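Local coordinates for B-type Cna protein (Enterococcus faecium, PDB 6FWY) that is of unknown function but, as the thioester domain of an LPXTG-anchored surface protein, probably helps the bacterium attach covalently to host molecules, at residues 155-160 and 266-271; 175-180 and 273-278; 189-194 and 233-238; 197-202 and 220-225. All coordinates share one frame; numbering follows the deposited sequence.

Contact 1: 155-160 and 266-271; sequences PNTEFS and ETKDSK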
loop_
_atom_site.group_PDB
_atom_site.type_symbol
_atom_site.label_atom_id
_atom_site.label_comp_id
_atom_site.label_asym_id
_atom_site.label_seq_id
_atom_site.Cartn_x
_atom_site.Cartn_y
_atom_site.Cartn_z
ATOM N N PRO A 155 -0.323 4.387 -2.254
ATOM C CA PRO A 155 0.472 3.147 -2.339
ATOM C C PRO A 155 1.051 2.841 -3.744
ATOM O O PRO A 155 1.462 1.703 -4.003
ATOM C CB PRO A 155 -0.539 2.075 -1.911
ATOM C CG PRO A 155 -1.848 2.616 -2.376
ATOM C CD PRO A 155 -1.776 4.103 -2.202
ATOM N N ASN A 156 1.083 3.829 -4.629
ATOM C CA ASN A 156 1.568 3.680 -5.987
ATOM C C ASN A 156 2.981 3.051 -6.063
ATOM O O ASN A 156 3.869 3.402 -5.300
ATOM C CB ASN A 156 1.552 5.042 -6.709
ATOM C CG ASN A 156 2.103 4.972 -8.130
ATOM O OD1 ASN A 156 1.463 4.420 -9.006
ATOM N ND2 ASN A 156 3.298 5.529 -8.356
ATOM N N THR A 157 3.120 2.089 -6.970
ATOM C CA THR A 157 4.398 1.486 -7.315
ATOM C C THR A 157 4.970 2.279 -8.485
ATOM O O THR A 157 4.338 2.384 -9.527
ATOM C CB THR A 157 4.223 -0.008 -7.690
ATOM O OG1 THR A 157 3.834 -0.735 -6.522
ATOM C CG2 THR A 157 5.529 -0.619 -8.229
ATOM N N GLU A 158 6.141 2.869 -8.277
ATOM C CA GLU A 158 6.918 3.484 -9.346
ATOM C C GLU A 158 7.814 2.394 -9.927
ATOM O O GLU A 158 8.439 1.632 -9.174
ATOM C CB GLU A 158 7.800 4.619 -8.814
ATOM C CG GLU A 158 7.076 5.764 -8.115
ATOM C CD GLU A 158 8.032 6.713 -7.378
ATOM O OE1 GLU A 158 9.257 6.405 -7.290
ATOM O OE2 GLU A 158 7.584 7.798 -6.886
ATOM N N PHE A 159 7.881 2.317 -11.254
ATOM C CA PHE A 159 8.819 1.426 -11.934
ATOM C C PHE A 159 9.245 2.005 -13.274
ATOM O O PHE A 159 8.410 2.428 -14.076
ATOM C CB PHE A 159 8.212 0.033 -12.109
ATOM C CG PHE A 159 9.059 -0.902 -12.919
ATOM C CD1 PHE A 159 10.412 -1.091 -12.620
ATOM C CD2 PHE A 159 8.507 -1.605 -13.969
ATOM C CE1 PHE A 159 11.199 -1.959 -13.364
ATOM C CE2 PHE A 159 9.283 -2.464 -14.726
ATOM C CZ PHE A 159 10.637 -2.655 -14.419
ATOM N N SER A 160 10.555 2.010 -13.513
ATOM C CA SER A 160 11.097 2.487 -14.772
ATOM C C SER A 160 12.362 1.730 -15.185
ATOM O O SER A 160 13.146 1.282 -14.342
ATOM C CB SER A 160 11.403 3.978 -14.674
ATOM O OG SER A 160 12.413 4.211 -13.714
ATOM N N GLU A 266 2.444 -7.068 -6.530
ATOM C CA GLU A 266 1.940 -6.278 -7.647
ATOM C C GLU A 266 2.857 -6.448 -8.863
ATOM O O GLU A 266 4.073 -6.438 -8.727
ATOM C CB GLU A 266 1.849 -4.789 -7.263
ATOM C CG GLU A 266 1.397 -3.856 -8.384
ATOM C CD GLU A 266 1.373 -2.393 -7.958
ATOM O OE1 GLU A 266 1.735 -2.087 -6.800
ATOM O OE2 GLU A 266 0.943 -1.524 -8.770
ATOM N N THR A 267 2.256 -6.593 -10.041
ATOM C CA THR A 267 2.987 -6.539 -11.314
ATOM C C THR A 267 2.727 -5.191 -12.011
ATOM O O THR A 267 1.616 -4.681 -11.977
ATOM C CB THR A 267 2.583 -7.670 -12.270
ATOM O OG1 THR A 267 1.164 -7.653 -12.459
ATOM C CG2 THR A 267 3.022 -9.034 -11.751
ATOM N N LYS A 268 3.759 -4.632 -12.625
ATOM C CA LYS A 268 3.663 -3.354 -13.300
ATOM C C LYS A 268 4.695 -3.204 -14.406
ATOM O O LYS A 268 5.875 -3.455 -14.183
ATOM C CB LYS A 268 3.833 -2.206 -12.305
ATOM C CG LYS A 268 3.509 -0.825 -12.895
ATOM C CD LYS A 268 3.252 0.188 -11.789
ATOM C CE LYS A 268 3.017 1.563 -12.364
ATOM N NZ LYS A 268 2.184 2.306 -11.369
ATOM N N ASP A 269 4.239 -2.773 -15.580
ATOM C CA ASP A 269 5.084 -2.603 -16.760
ATOM C C ASP A 269 5.872 -1.298 -16.767
ATOM O O ASP A 269 5.379 -0.262 -16.320
ATOM C CB ASP A 269 4.246 -2.627 -18.046
ATOM C CG ASP A 269 3.789 -4.018 -18.427
ATOM O OD1 ASP A 269 4.125 -4.978 -17.722
ATOM O OD2 ASP A 269 3.102 -4.164 -19.464
ATOM N N SER A 270 7.082 -1.367 -17.322
ATOM C CA SER A 270 7.841 -0.198 -17.723
ATOM C C SER A 270 7.254 0.339 -19.024
ATOM O O SER A 270 6.377 -0.278 -19.612
ATOM C CB SER A 270 9.306 -0.601 -17.991
ATOM O OG SER A 270 9.416 -1.360 -19.186
ATOM N N LYS A 271 7.811 1.436 -19.506
ATOM C CA LYS A 271 7.613 1.818 -20.897
ATOM C C LYS A 271 8.319 0.872 -21.890
ATOM O O LYS A 271 9.153 0.047 -21.512
ATOM C CB LYS A 271 8.134 3.238 -21.126
ATOM C CG LYS A 271 7.443 4.291 -20.277
ATOM C CD LYS A 271 8.342 5.497 -20.046
ATOM C CE LYS A 271 7.653 6.499 -19.125
ATOM N NZ LYS A 271 8.051 7.876 -19.521
HETATM O O HOH W 1 0.440 -0.690 -4.836
HETATM O O HOH W 2 0.884 1.234 -8.402
#
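Thr157 meets the second segment through two of its oxygens. Its OG1 donates a hydrogen bond to Glu266 OE1 at 2.5 Å, and the hydroxyl sits above the carboxylate plane, 55° out of it. Thr157 and Glu266 overlap while pointing opposite ways. Thr157 O accepts a hydrogen bond from Lys268 NZ at 2.8 Å, with a C=O...N angle of 161°. The extended lysine chain also passes its CE close to this oxygen. Asn156 OD1 lies 3.3 Å from Lys268 NZ.

Phe159 points toward the other segment, CG anti to the backbone N (chi1 174°). Its CD2 comes within 3.2 Å of Lys268 O, and its CE2 is 3.8 Å from Ser270 CB.

Two waters fill in the polar network. One donates to both Pro155 O and Glu266 OE1. The other accepts from Thr157 N and donates to Asn156 OD1 and Glu266 OE2, so both carboxylate oxygens are gripped. Further out, Lys183 NZ reaches Thr157 OG1, and Asn182 ties down Asn156 and Glu158.

Here the chain from helix 131-150 enters the first strand of the five-stranded sheet. It lies against strand 258-277 of the larger sheet, neighbour of strand 231-250; Pro155 touches helix 76-84.

Contact 2: 175-180 and 273-278; sequences FTYKTA and LSAKWT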
loop_
_atom_site.group_PDB
_atom_site.type_symbol
_atom_site.label_atom_id
_atom_site.label_comp_id
_atom_site.label_asym_id
_atom_site.label_seq_id
_atom_site.Cartn_x
_atom_site.Cartn_y
_atom_site.Cartn_z
ATOM N N PHE A 175 24.067 -2.110 -24.916
ATOM C CA PHE A 175 23.054 -1.141 -24.502
ATOM C C PHE A 175 22.801 -1.328 -23.008
ATOM O O PHE A 175 22.295 -2.367 -22.583
ATOM C CB PHE A 175 21.753 -1.350 -25.288
ATOM C CG PHE A 175 21.931 -1.282 -26.774
ATOM C CD1 PHE A 175 21.860 -0.061 -27.439
ATOM C CD2 PHE A 175 22.205 -2.434 -27.504
ATOM C CE1 PHE A 175 22.044 0.004 -28.813
ATOM C CE2 PHE A 175 22.388 -2.385 -28.875
ATOM C CZ PHE A 175 22.313 -1.174 -29.542
ATOM N N THR A 176 23.173 -0.338 -22.208
ATOM C CA THR A 176 22.987 -0.390 -20.760
ATOM C C THR A 176 21.736 0.392 -20.359
ATOM O O THR A 176 21.457 1.445 -20.909
ATOM C CB THR A 176 24.243 0.111 -20.022
ATOM O OG1 THR A 176 25.360 -0.667 -20.460
ATOM C CG2 THR A 176 24.099 -0.016 -18.496
ATOM N N TYR A 177 20.990 -0.152 -19.399
ATOM C CA TYR A 177 19.743 0.431 -18.887
ATOM C C TYR A 177 19.765 0.457 -17.359
ATOM O O TYR A 177 20.321 -0.436 -16.746
ATOM C CB TYR A 177 18.536 -0.388 -19.362
ATOM C CG TYR A 177 18.385 -0.447 -20.854
ATOM C CD1 TYR A 177 19.090 -1.404 -21.598
ATOM C CD2 TYR A 177 17.557 0.444 -21.537
ATOM C CE1 TYR A 177 18.965 -1.475 -22.971
ATOM C CE2 TYR A 177 17.428 0.389 -22.922
ATOM C CZ TYR A 177 18.138 -0.574 -23.638
ATOM O OH TYR A 177 18.034 -0.661 -25.007
ATOM N N LYS A 178 19.205 1.501 -16.757
ATOM C CA LYS A 178 18.985 1.581 -15.298
ATOM C C LYS A 178 17.544 1.224 -14.925
ATOM O O LYS A 178 16.616 1.742 -15.531
ATOM C CB LYS A 178 19.309 2.989 -14.778
ATOM C CG LYS A 178 20.806 3.218 -14.725
ATOM C CD LYS A 178 21.217 4.647 -14.508
ATOM C CE LYS A 178 22.732 4.669 -14.549
ATOM N NZ LYS A 178 23.309 6.045 -14.601
ATOM N N THR A 179 17.386 0.362 -13.925
ATOM C CA THR A 179 16.084 0.052 -13.341
ATOM C C THR A 179 15.893 0.903 -12.090
ATOM O O THR A 179 16.871 1.223 -11.402
ATOM C CB THR A 179 15.928 -1.422 -12.934
ATOM O OG1 THR A 179 16.872 -1.740 -11.915
ATOM C CG2 THR A 179 16.121 -2.338 -14.119
ATOM N N ALA A 180 14.638 1.254 -11.802
ATOM C CA ALA A 180 14.298 2.001 -10.600
ATOM C C ALA A 180 12.896 1.663 -10.103
ATOM O O ALA A 180 11.982 1.459 -10.895
ATOM C CB ALA A 180 14.423 3.505 -10.842
ATOM N N LEU A 273 11.002 0.200 -24.720
ATOM C CA LEU A 273 12.353 0.676 -25.051
ATOM C C LEU A 273 12.824 0.065 -26.346
ATOM O O LEU A 273 12.439 -1.050 -26.657
ATOM C CB LEU A 273 13.311 0.275 -23.933
ATOM C CG LEU A 273 12.958 0.918 -22.589
ATOM C CD1 LEU A 273 12.835 -0.115 -21.491
ATOM C CD2 LEU A 273 13.998 1.971 -22.253
ATOM N N SER A 274 13.637 0.799 -27.098
ATOM C CA SER A 274 14.299 0.294 -28.314
ATOM C C SER A 274 15.813 0.430 -28.239
ATOM O O SER A 274 16.316 1.453 -27.795
ATOM C CB SER A 274 13.824 1.043 -29.572
ATOM O OG SER A 274 12.450 0.833 -29.786
ATOM N N ALA A 275 16.513 -0.612 -28.674
ATOM C CA ALA A 275 17.948 -0.575 -28.922
ATOM C C ALA A 275 18.110 -0.560 -30.435
ATOM O O ALA A 275 17.452 -1.331 -31.131
ATOM C CB ALA A 275 18.638 -1.812 -28.331
ATOM N N LYS A 276 18.984 0.301 -30.939
ATOM C CA LYS A 276 19.236 0.416 -32.374
ATOM C C LYS A 276 20.737 0.276 -32.635
ATOM O O LYS A 276 21.536 0.783 -31.869
ATOM C CB LYS A 276 18.699 1.755 -32.872
ATOM C CG LYS A 276 18.950 2.047 -34.346
ATOM C CD LYS A 276 18.099 3.218 -34.851
ATOM C CE LYS A 276 18.803 4.115 -35.876
ATOM N NZ LYS A 276 19.341 3.408 -37.080
ATOM N N TRP A 277 21.110 -0.410 -33.724
ATOM C CA TRP A 277 22.512 -0.587 -34.119
ATOM C C TRP A 277 22.664 -0.597 -35.639
ATOM O O TRP A 277 21.724 -0.914 -36.373
ATOM C CB TRP A 277 23.070 -1.897 -33.542
ATOM C CG TRP A 277 22.343 -3.082 -34.070
ATOM C CD1 TRP A 277 22.655 -3.808 -35.195
ATOM C CD2 TRP A 277 21.137 -3.646 -33.549
ATOM N NE1 TRP A 277 21.724 -4.796 -35.391
ATOM C CE2 TRP A 277 20.777 -4.721 -34.398
ATOM C CE3 TRP A 277 20.319 -3.349 -32.442
ATOM C CZ2 TRP A 277 19.646 -5.510 -34.170
ATOM C CZ3 TRP A 277 19.191 -4.132 -32.215
ATOM C CH2 TRP A 277 18.869 -5.204 -33.074
ATOM N N THR A 278 23.874 -0.288 -36.101
ATOM C CA THR A 278 24.208 -0.352 -37.523
ATOM C C THR A 278 25.407 -1.280 -37.710
ATOM O O THR A 278 26.401 -1.164 -37.004
ATOM C CB THR A 278 24.475 1.055 -38.107
ATOM O OG1 THR A 278 25.519 1.702 -37.383
ATOM C CG2 THR A 278 23.239 1.909 -38.005
#
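Phe175 and Ala275 meet through a ring face and a methyl group. From CB, the phenylalanine side chain leaves with CG anti to the carbonyl carbon (chi1 -56°). CG is 3.7 Å from Ala275 CB. The two CD atoms and CE2 keep much the same distance from that methyl, because it sits over the ring centre. It is 3.5 Å from the centroid and only 5° off the ring normal, a well-centred CH-pi contact. The far end of the ring turns to the backbone instead. CE1 approaches Lys276 O, and CZ comes to 3.1 Å from that oxygen, which lies near the ring plane. CZ also touches Trp277 CB at 4.1 Å.

The two strands belong to different sheets. Strand 172-181 is in the five-stranded antiparallel sheet and strand 258-277 in the larger one, so this is the interior of a beta sandwich. The axes approach to 9.0 Å and run at 160° to each other, and side chains fill the gap.

Tyr177 continues the row. Its CE2 rests 3.8 Å from Leu273 CD2, the side chains passing each other headed in opposite senses. Its OH reaches Ala275 CB at 3.6 Å, so the alanine methyl touches both aromatic residues. The tyrosine ring also meets Phe235 edge-to-face and packs on Phe220. Trp277 NE1 is hydrogen-bonded to Pro229 O.

Contact 3: 189-194 and 233-238; sequences LTFTSA and LSFKGT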
loop_
_atom_site.group_PDB
_atom_site.type_symbol
_atom_site.label_atom_id
_atom_site.label_comp_id
_atom_site.label_asym_id
_atom_site.label_seq_id
_atom_site.Cartn_x
_atom_site.Cartn_y
_atom_site.Cartn_z
ATOM N N LEU A 189 11.993 -9.239 -18.288
ATOM C CA LEU A 189 12.012 -8.619 -19.610
ATOM C C LEU A 189 11.169 -9.408 -20.603
ATOM O O LEU A 189 11.241 -10.631 -20.628
ATOM C CB LEU A 189 13.458 -8.499 -20.105
ATOM C CG LEU A 189 14.423 -7.752 -19.179
ATOM C CD1 LEU A 189 15.757 -7.585 -19.870
ATOM C CD2 LEU A 189 13.869 -6.365 -18.795
ATOM N N THR A 190 10.359 -8.708 -21.392
ATOM C CA THR A 190 9.617 -9.294 -22.503
ATOM C C THR A 190 10.034 -8.568 -23.767
ATOM O O THR A 190 9.945 -7.342 -23.854
ATOM C CB THR A 190 8.088 -9.158 -22.324
ATOM O OG1 THR A 190 7.677 -9.963 -21.221
ATOM C CG2 THR A 190 7.316 -9.658 -23.546
ATOM N N PHE A 191 10.483 -9.333 -24.756
ATOM C CA PHE A 191 10.877 -8.775 -26.049
ATOM C C PHE A 191 9.680 -8.749 -26.977
ATOM O O PHE A 191 9.009 -9.760 -27.165
ATOM C CB PHE A 191 12.071 -9.529 -26.610
ATOM C CG PHE A 191 13.317 -9.286 -25.809
ATOM C CD1 PHE A 191 14.126 -8.195 -26.054
ATOM C CD2 PHE A 191 13.626 -10.119 -24.753
ATOM C CE1 PHE A 191 15.242 -7.943 -25.273
ATOM C CE2 PHE A 191 14.749 -9.888 -23.950
ATOM C CZ PHE A 191 15.553 -8.789 -24.207
ATOM N N THR A 192 9.401 -7.567 -27.514
ATOM C CA THR A 192 8.201 -7.318 -28.315
ATOM C C THR A 192 8.475 -7.319 -29.811
ATOM O O THR A 192 7.555 -7.146 -30.595
ATOM C CB THR A 192 7.553 -5.991 -27.895
ATOM O OG1 THR A 192 8.551 -4.962 -27.895
ATOM C CG2 THR A 192 6.979 -6.113 -26.489
ATOM N N SER A 193 9.733 -7.532 -30.194
ATOM C CA SER A 193 10.132 -7.792 -31.575
ATOM C C SER A 193 11.062 -8.998 -31.597
ATOM O O SER A 193 11.380 -9.576 -30.557
ATOM C CB SER A 193 10.859 -6.585 -32.157
ATOM O OG SER A 193 12.103 -6.364 -31.513
ATOM N N ALA A 194 11.486 -9.369 -32.802
ATOM C CA ALA A 194 12.468 -10.421 -33.020
ATOM C C ALA A 194 13.777 -10.145 -32.286
ATOM O O ALA A 194 14.294 -9.037 -32.336
ATOM C CB ALA A 194 12.721 -10.588 -34.514
ATOM N N LEU A 233 15.657 -3.523 -31.944
ATOM C CA LEU A 233 15.076 -4.468 -31.021
ATOM C C LEU A 233 14.222 -3.646 -30.063
ATOM O O LEU A 233 14.626 -2.560 -29.666
ATOM C CB LEU A 233 16.223 -5.123 -30.252
ATOM C CG LEU A 233 15.920 -6.034 -29.095
ATOM C CD1 LEU A 233 15.066 -7.203 -29.590
ATOM C CD2 LEU A 233 17.245 -6.532 -28.541
ATOM N N SER A 234 13.054 -4.149 -29.686
ATOM C CA SER A 234 12.234 -3.468 -28.682
ATOM C C SER A 234 11.874 -4.408 -27.544
ATOM O O SER A 234 11.738 -5.603 -27.737
ATOM C CB SER A 234 10.991 -2.832 -29.325
ATOM O OG SER A 234 10.122 -3.814 -29.856
ATOM N N PHE A 235 11.744 -3.856 -26.341
ATOM C CA PHE A 235 11.363 -4.639 -25.158
ATOM C C PHE A 235 10.709 -3.782 -24.079
ATOM O O PHE A 235 10.698 -2.553 -24.168
ATOM C CB PHE A 235 12.580 -5.383 -24.584
ATOM C CG PHE A 235 13.616 -4.493 -23.942
ATOM C CD1 PHE A 235 14.582 -3.855 -24.703
ATOM C CD2 PHE A 235 13.637 -4.317 -22.567
ATOM C CE1 PHE A 235 15.534 -3.025 -24.106
ATOM C CE2 PHE A 235 14.583 -3.499 -21.955
ATOM C CZ PHE A 235 15.534 -2.852 -22.724
ATOM N N LYS A 236 10.166 -4.463 -23.076
ATOM C CA LYS A 236 9.701 -3.836 -21.837
ATOM C C LYS A 236 10.077 -4.736 -20.666
ATOM O O LYS A 236 10.440 -5.902 -20.852
ATOM C CB LYS A 236 8.184 -3.632 -21.840
ATOM C CG LYS A 236 7.378 -4.902 -22.011
ATOM C CD LYS A 236 5.938 -4.817 -21.593
ATOM C CE LYS A 236 5.323 -6.210 -21.648
ATOM N NZ LYS A 236 3.837 -6.159 -21.507
ATOM N N GLY A 237 9.955 -4.184 -19.468
ATOM C CA GLY A 237 10.097 -4.924 -18.228
ATOM C C GLY A 237 8.761 -4.983 -17.537
ATOM O O GLY A 237 7.953 -4.074 -17.695
ATOM N N THR A 238 8.535 -6.051 -16.776
ATOM C CA THR A 238 7.370 -6.159 -15.890
ATOM C C THR A 238 7.907 -6.394 -14.485
ATOM O O THR A 238 8.389 -7.478 -14.173
ATOM C CB THR A 238 6.428 -7.322 -16.287
ATOM O OG1 THR A 238 5.944 -7.126 -17.628
ATOM C CG2 THR A 238 5.244 -7.409 -15.336
#
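The side chains of Phe191 and Phe235 run alongside each other in the same direction; their rings meet obliquely. The centroids are 5.6 Å apart and the planes are inclined at 44°. Phe191 CD1 is 3.5 Å from Phe235 CB, met obliquely. The same Phe191 CD1 meets Leu233 CD1 at 3.8 Å, also at a slant to the ring. The Phe235 ring is touched by Phe191 CE1 and Leu189 CD2.

Phe191 with Phe235 and Leu189 with Gly237 are non-hydrogen-bonded pairs, and the side chains of Leu189, Phe191 and Phe235 share one face of the sheet. Leu189 CD2 lies 4.1 Å from Gly237 CA. Thr190 and Lys236, between them, form the hydrogen-bonded pair. Thr190 N gives to Lys236 O at 2.9 Å, and Lys236 N returns the bond to Thr190 O. Lys236 NZ has a salt bridge to Asp269.

Past Phe191 the first strand ends and serine and threonine groups take over. Thr192 N still reaches Ser234 O, but from 40° above the carbonyl plane. Thr192 OG1 and Ser234 OG are hydrogen-bonded at 2.8 Å. Ser193 OG then accepts Ser234 N at 3.0 Å, a side-chain oxygen serving where a strand carbonyl might.

This is a short antiparallel pair in one layer of a beta sandwich. Leu189, Phe191 and Phe235 are turned toward the facing sheet, where they touch strands 218-225 or 200-203.

Contact 4: 197-202 and 220-225; sequences AGMKIY and FTIKVP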
loop_
_atom_site.group_PDB
_atom_site.type_symbol
_atom_site.label_atom_id
_atom_site.label_comp_id
_atom_site.label_asym_id
_atom_site.label_seq_id
_atom_site.Cartn_x
_atom_site.Cartn_y
_atom_site.Cartn_z
ATOM N N ALA A 197 19.996 -13.223 -33.272
ATOM C CA ALA A 197 20.753 -14.406 -32.849
ATOM C C ALA A 197 21.972 -13.996 -32.031
ATOM O O ALA A 197 22.611 -12.958 -32.323
ATOM C CB ALA A 197 21.184 -15.213 -34.064
ATOM N N GLY A 198 22.260 -14.781 -30.990
ATOM C CA GLY A 198 23.457 -14.537 -30.159
ATOM C C GLY A 198 23.331 -13.345 -29.214
ATOM O O GLY A 198 24.322 -12.905 -28.643
ATOM N N MET A 199 22.113 -12.818 -29.040
ATOM C CA MET A 199 21.877 -11.731 -28.091
ATOM C C MET A 199 22.101 -12.240 -26.666
ATOM O O MET A 199 21.679 -13.323 -26.328
ATOM C CB MET A 199 20.459 -11.188 -28.250
ATOM C CG MET A 199 20.171 -9.887 -27.499
ATOM S SD MET A 199 18.396 -9.671 -27.288
ATOM C CE MET A 199 18.243 -10.389 -25.653
ATOM N N LYS A 200 22.786 -11.454 -25.859
ATOM C CA LYS A 200 22.995 -11.766 -24.443
ATOM C C LYS A 200 22.604 -10.585 -23.557
ATOM O O LYS A 200 22.597 -9.450 -23.995
ATOM C CB LYS A 200 24.460 -12.135 -24.192
ATOM C CG LYS A 200 24.858 -13.455 -24.838
ATOM C CD LYS A 200 26.316 -13.780 -24.573
ATOM C CE LYS A 200 26.794 -14.878 -25.519
ATOM N NZ LYS A 200 26.071 -16.168 -25.255
ATOM N N ILE A 201 22.298 -10.905 -22.306
ATOM C CA ILE A 201 21.967 -9.926 -21.267
ATOM C C ILE A 201 22.922 -10.125 -20.082
ATOM O O ILE A 201 23.183 -11.258 -19.676
ATOM C CB ILE A 201 20.508 -10.065 -20.781
ATOM C CG1 ILE A 201 19.556 -10.285 -21.977
ATOM C CG2 ILE A 201 20.130 -8.846 -19.951
ATOM C CD1 ILE A 201 18.089 -10.377 -21.648
ATOM N N TYR A 202 23.449 -9.029 -19.542
ATOM C CA TYR A 202 24.338 -9.051 -18.373
ATOM C C TYR A 202 23.834 -8.160 -17.243
ATOM O O TYR A 202 23.266 -7.098 -17.501
ATOM C CB TYR A 202 25.775 -8.652 -18.777
ATOM C CG TYR A 202 26.427 -9.651 -19.712
ATOM C CD1 TYR A 202 26.181 -9.605 -21.063
ATOM C CD2 TYR A 202 27.259 -10.656 -19.233
ATOM C CE1 TYR A 202 26.736 -10.532 -21.940
ATOM C CE2 TYR A 202 27.856 -11.581 -20.106
ATOM C CZ TYR A 202 27.555 -11.525 -21.459
ATOM O OH TYR A 202 28.106 -12.394 -22.358
ATOM N N PHE A 220 21.393 -3.210 -16.115
ATOM C CA PHE A 220 21.728 -4.357 -16.930
ATOM C C PHE A 220 22.158 -3.891 -18.304
ATOM O O PHE A 220 21.942 -2.753 -18.673
ATOM C CB PHE A 220 20.562 -5.360 -17.024
ATOM C CG PHE A 220 19.349 -4.823 -17.688
ATOM C CD1 PHE A 220 19.208 -4.894 -19.070
ATOM C CD2 PHE A 220 18.343 -4.246 -16.946
ATOM C CE1 PHE A 220 18.102 -4.346 -19.696
ATOM C CE2 PHE A 220 17.205 -3.743 -17.548
ATOM C CZ PHE A 220 17.094 -3.776 -18.936
ATOM N N THR A 221 22.760 -4.803 -19.057
ATOM C CA THR A 221 23.273 -4.525 -20.392
ATOM C C THR A 221 22.784 -5.600 -21.361
ATOM O O THR A 221 22.862 -6.782 -21.060
ATOM C CB THR A 221 24.803 -4.395 -20.359
ATOM O OG1 THR A 221 25.154 -3.259 -19.567
ATOM C CG2 THR A 221 25.383 -4.202 -21.749
ATOM N N ILE A 222 22.246 -5.165 -22.496
ATOM C CA ILE A 222 21.902 -6.030 -23.613
ATOM C C ILE A 222 23.051 -5.953 -24.616
ATOM O O ILE A 222 23.552 -4.866 -24.902
ATOM C CB ILE A 222 20.563 -5.614 -24.279
ATOM C CG1 ILE A 222 19.421 -5.802 -23.285
ATOM C CG2 ILE A 222 20.290 -6.442 -25.537
ATOM C CD1 ILE A 222 18.078 -5.307 -23.748
ATOM N N LYS A 223 23.457 -7.110 -25.138
ATOM C CA LYS A 223 24.559 -7.200 -26.094
ATOM C C LYS A 223 24.109 -7.869 -27.379
ATOM O O LYS A 223 23.556 -8.959 -27.347
ATOM C CB LYS A 223 25.724 -7.959 -25.475
ATOM C CG LYS A 223 26.228 -7.311 -24.196
ATOM C CD LYS A 223 27.658 -7.659 -23.895
ATOM C CE LYS A 223 28.110 -6.981 -22.616
ATOM N NZ LYS A 223 29.550 -7.130 -22.335
ATOM N N VAL A 224 24.355 -7.207 -28.501
ATOM C CA VAL A 224 23.912 -7.647 -29.820
ATOM C C VAL A 224 25.180 -7.838 -30.644
ATOM O O VAL A 224 25.960 -6.900 -30.768
ATOM C CB VAL A 224 22.983 -6.595 -30.483
ATOM C CG1 VAL A 224 22.572 -7.019 -31.893
ATOM C CG2 VAL A 224 21.743 -6.354 -29.620
ATOM N N PRO A 225 25.401 -9.048 -31.199
ATOM C CA PRO A 225 26.644 -9.261 -31.969
ATOM C C PRO A 225 26.821 -8.260 -33.113
ATOM O O PRO A 225 25.853 -7.950 -33.817
ATOM C CB PRO A 225 26.480 -10.683 -32.506
ATOM C CG PRO A 225 25.549 -11.354 -31.578
ATOM C CD PRO A 225 24.596 -10.287 -31.112
#
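Tyr202 and Lys223 both place CG anti to the carbonyl carbon (chi1 -65° and -58°), and their side chains then cross at about a right angle. The strands are antiparallel neighbours in the five-stranded sheet of a beta sandwich. Tyr202 pairs with Thr221, so the lysine reaches it diagonally. The extended lysine chain crosses by the CD1-CE1 side of the ring, Lys223 CD lying 3.6 Å from Tyr202 CE1. Lys223 NZ ends over a face of the Tyr202 ring, 4.6 Å from its centroid and 22° off the normal, a cation-pi contact.

Four backbone bonds hold the strands. Lys200 and Lys223 exchange two, the shorter being Lys223 N to Lys200 O at 2.7 Å. Tyr202 and Thr221 exchange the others.

On the opposite face, Ile201 pairs with Ile222 and lies alongside Phe220, its CG2 4.2 Å from Phe220 CD1. Met199, just before the strand, brings CG to 4.0 Å from Ile222 CG2. Phe235, from the other sheet, packs on Phe220 and Ile222, so the isoleucine face is buried. Thr221 OG1 is hydrogen-bonded to Thr176 OG1.

Before strand 200-203 begins, the chain passes Pro225. The proline CG lies 3.4 Å from Ala197 O and 3.5 Å from Gly198 O.

In the fold
Contacts 2, 3 and 4 lie together in the beta sandwich, with centres 10 to 13 Å apart. Contact 1 lies at the end of the sandwich closer to the chain's centre, about 13 Å from it (centre to centre); contact 4 is farthest out, about 36 Å. Contacts 3 and 4 each lie within one sheet, while contacts 1 and 2 both link the two sheets. Phe235 CE1 meets Ile222 CD1 at 3.4 Å, joining contacts 3 and 4 across the interior. Contacts 1 and 2 share strand 258-277, and their segments alternate along the chain. Contact 4 is nested inside contact 3, and contact 3 inside both contacts 1 and 2. Leu273 N reaches Phe235 O at 2.8 Å.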